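Local coordinates for protein yhhW (Escherichia coli, PDB 1TQ5), which cleaves quercetin with molecular oxygen in vitro as a metal-dependent bicupin dioxygenase of the pirin family, its physiological role being unknown, at residues S94-I99 with G125-R129; I64-E70 with R111-I117; R5-G11 with Y29-F34. The contacts are given in a common frame with arbitrary orientation. Residue numbers count along the deposited sequence, not the author numbering.

Contact 1 of 3, residues S94-I99 with G125-R129; sequences SAGTGI and GITPR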
loop_
_atom_site.group_PDB
_atom_site.type_symbol
_atom_site.label_atom_id
_atom_site.label_comp_id
_atom_site.label_asym_id
_atom_site.label_seq_id
_atom_site.Cartn_x
_atom_site.Cartn_y
_atom_site.Cartn_z
ATOM N N SER A 94 6.841 4.907 11.309
ATOM C CA SER A 94 7.271 3.711 12.017
ATOM C C SER A 94 6.772 3.854 13.448
ATOM O O SER A 94 7.189 4.764 14.161
ATOM C CB SER A 94 8.799 3.601 12.021
ATOM O OG SER A 94 9.310 3.387 10.718
ATOM N N ALA A 95 5.867 2.971 13.864
ATOM C CA ALA A 95 5.334 3.036 15.222
ATOM C C ALA A 95 6.451 2.787 16.235
ATOM O O ALA A 95 6.429 3.319 17.344
ATOM C CB ALA A 95 4.218 2.011 15.404
ATOM N N GLY A 96 7.428 1.979 15.839
ATOM C CA GLY A 96 8.543 1.680 16.719
ATOM C C GLY A 96 8.118 1.238 18.107
ATOM O O GLY A 96 7.252 0.376 18.255
ATOM N N THR A 97 8.725 1.838 19.125
ATOM C CA THR A 97 8.424 1.495 20.511
ATOM C C THR A 97 7.011 1.885 20.941
ATOM O O THR A 97 6.476 1.341 21.908
ATOM C CB THR A 97 9.441 2.151 21.472
ATOM O OG1 THR A 97 9.542 3.552 21.184
ATOM C CG2 THR A 97 10.811 1.505 21.315
ATOM N N GLY A 98 6.407 2.824 20.223
ATOM C CA GLY A 98 5.062 3.259 20.558
ATOM C C GLY A 98 4.777 4.640 20.006
ATOM O O GLY A 98 5.679 5.476 19.929
ATOM N N ILE A 99 3.528 4.893 19.626
ATOM C CA ILE A 99 3.173 6.193 19.071
ATOM C C ILE A 99 1.661 6.309 18.870
ATOM O O ILE A 99 0.960 5.307 18.737
ATOM C CB ILE A 99 3.911 6.407 17.712
ATOM C CG1 ILE A 99 4.397 7.854 17.584
ATOM C CG2 ILE A 99 3.009 6.009 16.547
ATOM C CD1 ILE A 99 3.310 8.886 17.484
ATOM N N GLY A 125 10.851 -2.716 18.210
ATOM C CA GLY A 125 11.309 -1.772 19.212
ATOM C C GLY A 125 12.224 -0.681 18.691
ATOM O O GLY A 125 13.084 -0.190 19.424
ATOM N N ILE A 126 12.051 -0.298 17.430
ATOM C CA ILE A 126 12.880 0.751 16.847
ATOM C C ILE A 126 12.396 2.105 17.349
ATOM O O ILE A 126 11.446 2.186 18.124
ATOM C CB ILE A 126 12.799 0.768 15.311
ATOM C CG1 ILE A 126 11.451 1.348 14.871
ATOM C CG2 ILE A 126 12.973 -0.638 14.766
ATOM C CD1 ILE A 126 11.530 2.192 13.614
ATOM N N THR A 127 13.045 3.166 16.888
ATOM C CA THR A 127 12.682 4.515 17.291
ATOM C C THR A 127 11.659 5.140 16.338
ATOM O O THR A 127 11.845 5.138 15.121
ATOM C CB THR A 127 13.931 5.414 17.362
ATOM O OG1 THR A 127 13.535 6.773 17.584
ATOM C CG2 THR A 127 14.727 5.313 16.073
ATOM N N PRO A 128 10.564 5.683 16.887
ATOM C CA PRO A 128 9.492 6.317 16.112
ATOM C C PRO A 128 10.008 7.353 15.120
ATOM O O PRO A 128 10.836 8.192 15.464
ATOM C CB PRO A 128 8.620 6.945 17.192
ATOM C CG PRO A 128 8.773 5.988 18.337
ATOM C CD PRO A 128 10.259 5.726 18.330
ATOM N N ARG A 129 9.508 7.295 13.889
ATOM C CA ARG A 129 9.926 8.238 12.858
ATOM C C ARG A 129 8.800 8.510 11.872
ATOM O O ARG A 129 7.932 7.664 11.650
ATOM C CB ARG A 129 11.135 7.692 12.104
ATOM C CG ARG A 129 10.865 6.370 11.421
ATOM C CD ARG A 129 10.999 6.476 9.914
ATOM N NE ARG A 129 10.514 5.260 9.270
ATOM C CZ ARG A 129 10.663 4.976 7.981
ATOM N NH1 ARG A 129 11.293 5.823 7.176
ATOM N NH2 ARG A 129 10.180 3.837 7.503
#
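In the N-terminal cupin domain of this pirin, a type II' beta turn from A95 to G98, closed by G98 N to A95 O at 2.9 Å, links strands 90-94 and 99-104, and the loop 125-129 runs across it into the edge strand 129-133. The turn borders the metal site, A95's side chain about 4 Å from that of ligand H59. G125 starts the crossing; its O lies 3.4 Å from T97 CG2. The carbonyl of I126 then meets the tip of the turn: I126 O takes a weak hydrogen bond from T97 N (2.9 Å, but an N-H...O angle of 125°) and lies 3.3 Å from G96 CA. Glycine is needed at G96, because a CB there would fall 2.5 Å from that same oxygen and phi is 50°. The I126 side chain extends toward the strand pair, CD1 touching S94 CB at 3.5 Å. P128 has the most surface covered of its segment, 71 Å²: its CG packs at 3.5 Å from G98 O, and its CA makes a CA-H...O contact of 3.4 Å to S94 O. At R129 the loop becomes strand. R129 and S94 form an antiparallel hydrogen-bonded pair, S94 N to R129 O at 3.0 Å and 168°, with a weak return bond from R129 N to S94 O at 3.4 Å. Their side chains share one face of the sheet; E63 forms a salt bridge with R129 and hydrogen-bonds the S94 hydroxyl, while the carbonyl of K155 also binds the guanidinium. The R129 NE to S94 OG bond is nearly linear, 2.7 Å at 175°.

Contact 2 of 3, residues I64-E70 with R111-I117; sequences ILTYVLE and RLHLYQI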
loop_
_atom_site.group_PDB
_atom_site.type_symbol
_atom_site.label_atom_id
_atom_site.label_comp_id
_atom_site.label_asym_id
_atom_site.label_seq_id
_atom_site.Cartn_x
_atom_site.Cartn_y
_atom_site.Cartn_z
ATOM N N ILE A 64 3.680 2.008 8.913
ATOM C CA ILE A 64 2.406 2.415 8.330
ATOM C C ILE A 64 2.605 3.362 7.156
ATOM O O ILE A 64 3.068 4.490 7.323
ATOM C CB ILE A 64 1.512 3.120 9.367
ATOM C CG1 ILE A 64 1.422 2.282 10.642
ATOM C CG2 ILE A 64 0.122 3.336 8.782
ATOM C CD1 ILE A 64 0.826 0.910 10.440
ATOM N N LEU A 65 2.241 2.895 5.967
ATOM C CA LEU A 65 2.384 3.691 4.758
ATOM C C LEU A 65 1.035 4.150 4.219
ATOM O O LEU A 65 0.087 3.369 4.160
ATOM C CB LEU A 65 3.094 2.874 3.685
ATOM C CG LEU A 65 3.081 3.473 2.278
ATOM C CD1 LEU A 65 4.073 4.622 2.196
ATOM C CD2 LEU A 65 3.429 2.393 1.274
ATOM N N THR A 66 0.954 5.416 3.821
ATOM C CA THR A 66 -0.277 5.963 3.260
ATOM C C THR A 66 -0.044 6.464 1.829
ATOM O O THR A 66 0.950 7.133 1.558
ATOM C CB THR A 66 -0.797 7.165 4.077
ATOM O OG1 THR A 66 -0.914 6.803 5.461
ATOM C CG2 THR A 66 -2.154 7.611 3.550
ATOM N N TYR A 67 -0.953 6.123 0.924
ATOM C CA TYR A 67 -0.883 6.582 -0.458
ATOM C C TYR A 67 -2.220 7.249 -0.776
ATOM O O TYR A 67 -3.258 6.590 -0.800
ATOM C CB TYR A 67 -0.628 5.412 -1.417
ATOM C CG TYR A 67 -0.550 5.825 -2.873
ATOM C CD1 TYR A 67 0.007 7.053 -3.243
ATOM C CD2 TYR A 67 -1.010 4.983 -3.884
ATOM C CE1 TYR A 67 0.103 7.434 -4.580
ATOM C CE2 TYR A 67 -0.917 5.352 -5.228
ATOM C CZ TYR A 67 -0.358 6.582 -5.566
ATOM O OH TYR A 67 -0.255 6.955 -6.885
ATOM N N VAL A 68 -2.186 8.564 -0.986
ATOM C CA VAL A 68 -3.392 9.330 -1.282
ATOM C C VAL A 68 -3.705 9.311 -2.773
ATOM O O VAL A 68 -2.882 9.705 -3.600
ATOM C CB VAL A 68 -3.248 10.795 -0.820
ATOM C CG1 VAL A 68 -4.557 11.538 -1.037
ATOM C CG2 VAL A 68 -2.841 10.839 0.655
ATOM N N LEU A 69 -4.908 8.851 -3.098
ATOM C CA LEU A 69 -5.363 8.745 -4.478
ATOM C C LEU A 69 -6.196 9.944 -4.919
ATOM O O LEU A 69 -6.116 10.378 -6.069
ATOM C CB LEU A 69 -6.192 7.472 -4.640
ATOM C CG LEU A 69 -5.494 6.171 -4.238
ATOM C CD1 LEU A 69 -6.474 5.011 -4.303
ATOM C CD2 LEU A 69 -4.317 5.926 -5.161
ATOM N N GLU A 70 -6.996 10.476 -4.002
ATOM C CA GLU A 70 -7.854 11.612 -4.308
ATOM C C GLU A 70 -8.074 12.457 -3.057
ATOM O O GLU A 70 -8.279 11.922 -1.965
ATOM C CB GLU A 70 -9.196 11.107 -4.841
ATOM C CG GLU A 70 -10.189 12.199 -5.221
ATOM C CD GLU A 70 -11.575 11.641 -5.505
ATOM O OE1 GLU A 70 -11.681 10.708 -6.330
ATOM O OE2 GLU A 70 -12.559 12.132 -4.906
ATOM N N ARG A 111 -14.204 14.721 -0.681
ATOM C CA ARG A 111 -13.862 13.448 -0.050
ATOM C C ARG A 111 -12.384 13.092 -0.164
ATOM O O ARG A 111 -11.635 13.684 -0.953
ATOM C CB ARG A 111 -14.688 12.307 -0.651
ATOM C CG ARG A 111 -14.302 11.936 -2.066
ATOM C CD ARG A 111 -15.028 10.674 -2.533
ATOM N NE ARG A 111 -14.587 10.293 -3.870
ATOM C CZ ARG A 111 -14.866 9.136 -4.459
ATOM N NH1 ARG A 111 -14.416 8.900 -5.684
ATOM N NH2 ARG A 111 -15.587 8.218 -3.830
ATOM N N LEU A 112 -11.972 12.119 0.639
ATOM C CA LEU A 112 -10.597 11.651 0.642
ATOM C C LEU A 112 -10.567 10.165 0.298
ATOM O O LEU A 112 -11.328 9.376 0.848
ATOM C CB LEU A 112 -9.963 11.885 2.017
ATOM C CG LEU A 112 -8.650 11.167 2.360
ATOM C CD1 LEU A 112 -7.523 11.630 1.455
ATOM C CD2 LEU A 112 -8.309 11.447 3.822
ATOM N N HIS A 113 -9.694 9.793 -0.628
ATOM C CA HIS A 113 -9.556 8.399 -1.026
ATOM C C HIS A 113 -8.094 8.006 -0.875
ATOM O O HIS A 113 -7.214 8.599 -1.507
ATOM C CB HIS A 113 -10.004 8.216 -2.474
ATOM C CG HIS A 113 -10.020 6.792 -2.925
ATOM N ND1 HIS A 113 -10.291 6.430 -4.225
ATOM C CD2 HIS A 113 -9.802 5.639 -2.248
ATOM C CE1 HIS A 113 -10.240 5.114 -4.331
ATOM N NE2 HIS A 113 -9.946 4.611 -3.146
ATOM N N LEU A 114 -7.824 7.012 -0.036
ATOM C CA LEU A 114 -6.452 6.584 0.175
ATOM C C LEU A 114 -6.271 5.101 0.464
ATOM O O LEU A 114 -7.225 4.386 0.777
ATOM C CB LEU A 114 -5.830 7.384 1.323
ATOM C CG LEU A 114 -6.488 7.268 2.705
ATOM C CD1 LEU A 114 -6.308 5.870 3.257
ATOM C CD2 LEU A 114 -5.867 8.274 3.651
ATOM N N TYR A 115 -5.027 4.654 0.333
ATOM C CA TYR A 115 -4.655 3.286 0.647
ATOM C C TYR A 115 -3.879 3.377 1.954
ATOM O O TYR A 115 -2.999 4.221 2.094
ATOM C CB TYR A 115 -3.729 2.687 -0.416
ATOM C CG TYR A 115 -4.426 1.932 -1.525
ATOM C CD1 TYR A 115 -4.517 2.467 -2.809
ATOM C CD2 TYR A 115 -4.974 0.669 -1.298
ATOM C CE1 TYR A 115 -5.134 1.760 -3.844
ATOM C CE2 TYR A 115 -5.594 -0.047 -2.325
ATOM C CZ TYR A 115 -5.669 0.507 -3.597
ATOM O OH TYR A 115 -6.268 -0.195 -4.622
ATOM N N GLN A 116 -4.225 2.530 2.914
ATOM C CA GLN A 116 -3.518 2.489 4.193
ATOM C C GLN A 116 -2.822 1.136 4.226
ATOM O O GLN A 116 -3.470 0.102 4.362
ATOM C CB GLN A 116 -4.495 2.612 5.363
ATOM C CG GLN A 116 -4.847 4.042 5.721
ATOM C CD GLN A 116 -3.667 4.811 6.288
ATOM O OE1 GLN A 116 -3.175 4.509 7.378
ATOM N NE2 GLN A 116 -3.206 5.806 5.549
ATOM N N ILE A 117 -1.501 1.159 4.096
ATOM C CA ILE A 117 -0.686 -0.054 4.059
ATOM C C ILE A 117 0.124 -0.292 5.338
ATOM O O ILE A 117 0.780 0.620 5.833
ATOM C CB ILE A 117 0.305 0.020 2.879
ATOM C CG1 ILE A 117 -0.439 0.408 1.592
ATOM C CG2 ILE A 117 1.037 -1.301 2.724
ATOM C CD1 ILE A 117 -1.545 -0.541 1.207
HETATM O O HOH W 1 -10.462 7.463 -6.792
#
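L69 lays its CD1 over the face of the H113 ring, 3.8 Å from the centroid and 14° off the normal, a CH-pi contact, and the same CD1 reaches Y115 CD1 at 3.5 Å. A classic beta bulge here makes L69 and E70 both face H113: L69 N (2.8 Å) and E70 N (3.1 Å) both donate to H113 O, and H113 N returns a bond to E70 O at 2.9 Å. Elsewhere 64-70 and 112-117 are regular antiparallel neighbours in the large sheet of the N-terminal cupin domain, with reciprocal pairs Y67-Y115 (Y67 N to Y115 O 3.0 Å) and L65-I117 (L65 N to I117 O 2.7 Å). Y67 also bonds E222, and H113 NE2 bonds D45. On the other face, T66 and Q116 form a non-hydrogen-bonded pair, the Q116 side chain lying about 5 Å from a bound cadmium ion and about 4 Å from that of E103, a probable metal ligand. Past the bulge, R111 NE forms a salt bridge with E70 OE2 at 2.9 Å.

Contact 3 of 3, residues R5-G11 with Y29-F34; sequences RKANERG and YYDPNF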
loop_
_atom_site.group_PDB
_atom_site.type_symbol
_atom_site.label_atom_id
_atom_site.label_comp_id
_atom_site.label_asym_id
_atom_site.label_seq_id
_atom_site.Cartn_x
_atom_site.Cartn_y
_atom_site.Cartn_z
ATOM N N ARG A 5 -6.805 -11.724 -5.970
ATOM C CA ARG A 5 -7.620 -11.261 -4.857
ATOM C C ARG A 5 -8.588 -10.249 -5.472
ATOM O O ARG A 5 -8.254 -9.074 -5.611
ATOM C CB ARG A 5 -6.732 -10.587 -3.809
ATOM C CG ARG A 5 -7.477 -9.909 -2.673
ATOM C CD ARG A 5 -8.438 -10.862 -1.998
ATOM N NE ARG A 5 -8.798 -10.413 -0.655
ATOM C CZ ARG A 5 -9.819 -10.907 0.035
ATOM N NH1 ARG A 5 -10.576 -11.853 -0.503
ATOM N NH2 ARG A 5 -10.071 -10.476 1.261
ATOM N N LYS A 6 -9.777 -10.709 -5.851
ATOM C CA LYS A 6 -10.770 -9.842 -6.480
ATOM C C LYS A 6 -11.209 -8.678 -5.615
ATOM O O LYS A 6 -11.432 -8.831 -4.415
ATOM C CB LYS A 6 -12.009 -10.642 -6.893
ATOM C CG LYS A 6 -11.801 -11.556 -8.093
ATOM C CD LYS A 6 -13.126 -12.172 -8.529
ATOM C CE LYS A 6 -12.955 -13.110 -9.717
ATOM N NZ LYS A 6 -12.149 -14.312 -9.371
ATOM N N ALA A 7 -11.350 -7.515 -6.239
ATOM C CA ALA A 7 -11.770 -6.311 -5.536
ATOM C C ALA A 7 -13.121 -6.462 -4.831
ATOM O O ALA A 7 -13.280 -6.004 -3.703
ATOM C CB ALA A 7 -11.823 -5.135 -6.504
ATOM N N ASN A 8 -14.081 -7.115 -5.486
ATOM C CA ASN A 8 -15.419 -7.286 -4.916
ATOM C C ASN A 8 -15.512 -8.323 -3.795
ATOM O O ASN A 8 -16.516 -8.397 -3.097
ATOM C CB ASN A 8 -16.423 -7.649 -6.018
ATOM C CG ASN A 8 -16.107 -8.979 -6.679
ATOM O OD1 ASN A 8 -15.028 -9.162 -7.240
ATOM N ND2 ASN A 8 -17.049 -9.913 -6.615
ATOM N N GLU A 9 -14.474 -9.126 -3.624
ATOM C CA GLU A 9 -14.491 -10.123 -2.563
ATOM C C GLU A 9 -13.723 -9.672 -1.326
ATOM O O GLU A 9 -13.561 -10.430 -0.373
ATOM C CB GLU A 9 -13.951 -11.447 -3.092
ATOM C CG GLU A 9 -14.905 -12.084 -4.089
ATOM C CD GLU A 9 -14.371 -13.366 -4.683
ATOM O OE1 GLU A 9 -15.134 -14.038 -5.416
ATOM O OE2 GLU A 9 -13.195 -13.696 -4.421
ATOM N N ARG A 10 -13.258 -8.430 -1.344
ATOM C CA ARG A 10 -12.525 -7.873 -0.209
ATOM C C ARG A 10 -13.482 -7.653 0.952
ATOM O O ARG A 10 -14.684 -7.526 0.748
ATOM C CB ARG A 10 -11.895 -6.528 -0.581
ATOM C CG ARG A 10 -10.645 -6.621 -1.432
ATOM C CD ARG A 10 -10.157 -5.225 -1.789
ATOM N NE ARG A 10 -11.183 -4.484 -2.522
ATOM C CZ ARG A 10 -11.085 -3.203 -2.863
ATOM N NH1 ARG A 10 -10.004 -2.506 -2.533
ATOM N NH2 ARG A 10 -12.070 -2.622 -3.538
ATOM N N GLY A 11 -12.945 -7.617 2.170
ATOM C CA GLY A 11 -13.781 -7.369 3.331
ATOM C C GLY A 11 -14.290 -5.955 3.154
ATOM O O GLY A 11 -13.621 -5.142 2.530
ATOM N N TYR A 29 -12.742 -8.404 10.647
ATOM C CA TYR A 29 -12.886 -9.111 9.376
ATOM C C TYR A 29 -11.825 -10.203 9.296
ATOM O O TYR A 29 -10.655 -9.961 9.579
ATOM C CB TYR A 29 -12.733 -8.132 8.208
ATOM C CG TYR A 29 -12.532 -8.797 6.864
ATOM C CD1 TYR A 29 -13.536 -9.585 6.286
ATOM C CD2 TYR A 29 -11.333 -8.640 6.172
ATOM C CE1 TYR A 29 -13.341 -10.198 5.040
ATOM C CE2 TYR A 29 -11.128 -9.243 4.934
ATOM C CZ TYR A 29 -12.129 -10.018 4.371
ATOM O OH TYR A 29 -11.906 -10.601 3.147
ATOM N N TYR A 30 -12.235 -11.406 8.910
ATOM C CA TYR A 30 -11.297 -12.524 8.818
ATOM C C TYR A 30 -11.423 -13.284 7.507
ATOM O O TYR A 30 -12.512 -13.707 7.132
ATOM C CB TYR A 30 -11.537 -13.497 9.981
ATOM C CG TYR A 30 -10.568 -14.662 10.052
ATOM C CD1 TYR A 30 -9.482 -14.636 10.928
ATOM C CD2 TYR A 30 -10.742 -15.792 9.249
ATOM C CE1 TYR A 30 -8.596 -15.706 11.006
ATOM C CE2 TYR A 30 -9.861 -16.867 9.316
ATOM C CZ TYR A 30 -8.791 -16.818 10.199
ATOM O OH TYR A 30 -7.923 -17.879 10.278
ATOM N N ASP A 31 -10.304 -13.448 6.809
ATOM C CA ASP A 31 -10.287 -14.202 5.561
ATOM C C ASP A 31 -9.279 -15.335 5.765
ATOM O O ASP A 31 -8.090 -15.090 5.964
ATOM C CB ASP A 31 -9.850 -13.327 4.383
ATOM C CG ASP A 31 -9.961 -14.054 3.051
ATOM O OD1 ASP A 31 -11.034 -13.995 2.415
ATOM O OD2 ASP A 31 -8.979 -14.705 2.647
ATOM N N PRO A 32 -9.749 -16.592 5.713
ATOM C CA PRO A 32 -8.919 -17.790 5.896
ATOM C C PRO A 32 -7.716 -17.932 4.963
ATOM O O PRO A 32 -6.699 -18.516 5.341
ATOM C CB PRO A 32 -9.925 -18.930 5.732
ATOM C CG PRO A 32 -10.917 -18.361 4.761
ATOM C CD PRO A 32 -11.116 -16.963 5.304
ATOM N N ASN A 33 -7.831 -17.410 3.745
ATOM C CA ASN A 33 -6.734 -17.489 2.785
ATOM C C ASN A 33 -5.830 -16.263 2.878
ATOM O O ASN A 33 -4.613 -16.385 3.025
ATOM C CB ASN A 33 -7.287 -17.612 1.367
ATOM C CG ASN A 33 -8.139 -18.856 1.180
ATOM O OD1 ASN A 33 -9.166 -18.817 0.508
ATOM N ND2 ASN A 33 -7.706 -19.968 1.770
ATOM N N PHE A 34 -6.429 -15.083 2.787
ATOM C CA PHE A 34 -5.674 -13.842 2.858
ATOM C C PHE A 34 -5.554 -13.327 4.292
ATOM O O PHE A 34 -6.288 -12.436 4.717
ATOM C CB PHE A 34 -6.317 -12.783 1.948
ATOM C CG PHE A 34 -6.316 -13.166 0.491
ATOM C CD1 PHE A 34 -7.300 -14.005 -0.024
ATOM C CD2 PHE A 34 -5.299 -12.729 -0.357
ATOM C CE1 PHE A 34 -7.274 -14.405 -1.356
ATOM C CE2 PHE A 34 -5.258 -13.124 -1.697
ATOM C CZ PHE A 34 -6.251 -13.966 -2.197
#
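Three side chains carry this contact: R5, with 97 Å² covered, and the two aromatics Y29 and F34, with 59 Å² each. The R5 guanidinium lies flat on the F34 ring, centres 4.5 Å apart and planes at 9°, while its edge meets Y29. The stack is off-centre, since R5 CZ sits 32° from the ring normal; R5 CD, by contrast, stands directly over the F34 ring, 3.6 Å from its centroid and 5° off the normal, so a CH-pi contact and a cation-pi contact are made together. In the guanidinium plane, R5 NH2 donates to Y29 OH at 2.6 Å. D31 adds a long salt bridge, R5 NH1 to D31 OD1 at 3.6 Å, and its other oxygen holds the loop itself in an Asx motif, F34 N to D31 OD2 at 2.6 Å. The Y29 ring also covers G11, whose CA stands 3.4 Å from the ring centroid; a CB there would fall 2.5 Å from Y29 CD2, which leaves room for glycine alone. In the fold, 5-11 connects strand 2-5, the edge of the C-terminal domain's sheet, to strand 11-14 at the edge of the N-terminal one, and 29-34 belongs to the loop between strands 18-22 and 40-48, with R5 and F34 both touching W184 on strand 182-187.

In the fold
Contact 2 is the interior one, its centre 8 Å from that of the chain and 10 of its 14 touching residues buried; contacts 1 and 3 are partly buried, at 19 and 16 Å. Contact 2 and the S94-R129 pair of contact 1 belong to one antiparallel sheet, in which strand 63-70 lies between 112-119 and 90-94, and the two contacts alternate along the chain. Contact 3 closes earlier and involves the crossing between the two domain sheets. The chemistry follows place: paired backbone bonds dominate contact 2 (737 Å² buried), contact 1 (404 Å²) combines turn-on-loop packing with a strand pair and an arginine-serine hydrogen bond, and side-chain stacking and charge make contact 3 (268 Å²).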